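Local coordinates for putative antibiotic biosynthesis monooxygenase (Bacteroides thetaiotaomicron, PDB 3KKF), which binds calcium and is probably a monooxygenase of the antibiotic biosynthesis family, though its function is uncharacterised, at residues A24-E29 with N53-L58. Numbering follows the deposited sequence.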
# COMPACT_ATOMS: atom_id res chain seq x y z
N ALA A 24 -18.80 3.46 -4.10
CA ALA A 24 -19.83 3.18 -3.11
C ALA A 24 -19.80 1.70 -2.69
O ALA A 24 -19.84 1.39 -1.48
CB ALA A 24 -21.22 3.58 -3.64
N TYR A 25 -19.74 0.80 -3.67
CA TYR A 25 -19.67 -0.61 -3.36
C TYR A 25 -18.38 -0.95 -2.59
O TYR A 25 -18.41 -1.71 -1.61
CB TYR A 25 -19.71 -1.48 -4.62
CG TYR A 25 -21.08 -1.80 -5.22
CD1 TYR A 25 -21.88 -2.77 -4.68
CD2 TYR A 25 -21.52 -1.16 -6.36
CE1 TYR A 25 -23.11 -3.10 -5.26
CE2 TYR A 25 -22.74 -1.48 -6.95
CZ TYR A 25 -23.52 -2.45 -6.39
OH TYR A 25 -24.73 -2.78 -6.97
N LEU A 26 -17.25 -0.44 -3.05
CA LEU A 26 -15.97 -0.76 -2.44
C LEU A 26 -15.85 -0.26 -1.01
O LEU A 26 -15.42 -1.01 -0.11
CB LEU A 26 -14.81 -0.20 -3.28
CG LEU A 26 -13.41 -0.48 -2.72
CD1 LEU A 26 -13.11 -1.97 -2.61
CD2 LEU A 26 -12.33 0.19 -3.57
N LYS A 27 -16.22 1.00 -0.76
CA LYS A 27 -16.11 1.56 0.58
C LYS A 27 -16.96 0.79 1.56
O LYS A 27 -16.52 0.47 2.66
CB LYS A 27 -16.47 3.05 0.59
CG LYS A 27 -16.19 3.72 1.94
CD LYS A 27 -16.60 5.22 1.97
CE LYS A 27 -16.31 5.83 3.31
N GLU A 28 -18.18 0.47 1.17
CA GLU A 28 -19.05 -0.31 2.03
C GLU A 28 -18.45 -1.68 2.34
O GLU A 28 -18.43 -2.12 3.49
CB GLU A 28 -20.43 -0.49 1.37
CG GLU A 28 -21.39 -1.43 2.14
CD GLU A 28 -22.73 -1.52 1.46
OE1 GLU A 28 -22.80 -2.01 0.32
OE2 GLU A 28 -23.74 -1.06 2.07
N GLU A 29 -17.94 -2.35 1.32
CA GLU A 29 -17.42 -3.68 1.54
C GLU A 29 -16.16 -3.67 2.44
O GLU A 29 -16.01 -4.54 3.30
CB GLU A 29 -17.19 -4.40 0.21
CG GLU A 29 -17.00 -5.92 0.33
CD GLU A 29 -15.60 -6.35 0.58
OE1 GLU A 29 -14.62 -5.60 0.26
OE2 GLU A 29 -15.45 -7.49 1.04
N ASN A 53 -9.75 6.69 -11.49
CA ASN A 53 -10.29 5.34 -11.77
C ASN A 53 -9.23 4.23 -11.67
O ASN A 53 -9.53 3.09 -11.97
CB ASN A 53 -10.99 5.30 -13.14
CG ASN A 53 -10.04 5.50 -14.27
OD1 ASN A 53 -9.22 6.45 -14.25
ND2 ASN A 53 -10.14 4.63 -15.29
N HIS A 54 -8.02 4.61 -11.29
CA HIS A 54 -6.92 3.67 -11.02
C HIS A 54 -6.82 3.58 -9.48
O HIS A 54 -6.42 4.52 -8.82
CB HIS A 54 -5.61 4.13 -11.62
CG HIS A 54 -5.55 4.02 -13.11
ND1 HIS A 54 -4.51 3.40 -13.76
CD2 HIS A 54 -6.42 4.40 -14.07
CE1 HIS A 54 -4.72 3.44 -15.06
NE2 HIS A 54 -5.87 4.03 -15.28
N VAL A 55 -7.24 2.44 -8.93
CA VAL A 55 -7.26 2.20 -7.51
C VAL A 55 -6.26 1.07 -7.14
O VAL A 55 -6.17 0.04 -7.83
CB VAL A 55 -8.70 1.82 -7.05
CG1 VAL A 55 -8.73 1.26 -5.61
CG2 VAL A 55 -9.65 3.03 -7.22
N THR A 56 -5.48 1.28 -6.08
CA THR A 56 -4.60 0.26 -5.54
C THR A 56 -5.05 -0.04 -4.13
O THR A 56 -5.31 0.90 -3.35
CB THR A 56 -3.14 0.72 -5.55
OG1 THR A 56 -2.67 0.79 -6.88
CG2 THR A 56 -2.21 -0.28 -4.80
N ILE A 57 -5.17 -1.32 -3.78
CA ILE A 57 -5.52 -1.71 -2.44
C ILE A 57 -4.39 -2.54 -1.82
O ILE A 57 -3.98 -3.57 -2.38
CB ILE A 57 -6.85 -2.56 -2.39
CG1 ILE A 57 -7.96 -1.91 -3.22
CG2 ILE A 57 -7.30 -2.77 -0.93
CD1 ILE A 57 -9.23 -2.66 -3.21
N LEU A 58 -3.89 -2.09 -0.67
CA LEU A 58 -2.98 -2.90 0.14
C LEU A 58 -3.86 -3.78 1.01
O LEU A 58 -4.67 -3.31 1.80
CB LEU A 58 -2.09 -2.02 1.03
CG LEU A 58 -1.19 -2.79 2.03
CD1 LEU A 58 -0.18 -3.76 1.38
CD2 LEU A 58 -0.47 -1.79 2.93
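Leu26 of the helix packs against Ile57 and Val55 of the strand, and the contact is purely apolar. The two methyl groups of Leu26 touch different residues. CD1 of Leu26 meets CD1 of Ile57 tip to tip at 4.0 Å. CD2 of Leu26 lies more loosely against CG1 of Val55, at 4.3 Å. CB of Leu26 points toward the strand. CG lies anti to the backbone N (chi1 180°), and the branch carries on to the two methyl contacts. CG1 of Ile57 is extended (chi2 -180°), which puts CD1 at the end that meets the leucine. No hydrogen bond links 24-29 to 53-58. All three touching side chains are buried, yet the area they bury between them is small, 89 Å². The backbones stay well apart, with 10.5 Å between the CA atoms of Leu26 and Ile57. An acetate lies close to Leu26 and a hexaethylene glycol close to Ile57, both probably from the crystallisation liquor. This is helix-on-sheet packing within the dimeric alpha/beta-barrel fold. Leu98 of the second subunit also packs on Leu26. Strand 54-61 runs between strands 6-14 and 40-48, while helix 74-83 flanks helix 19-36 through Glu29 and Tyr25.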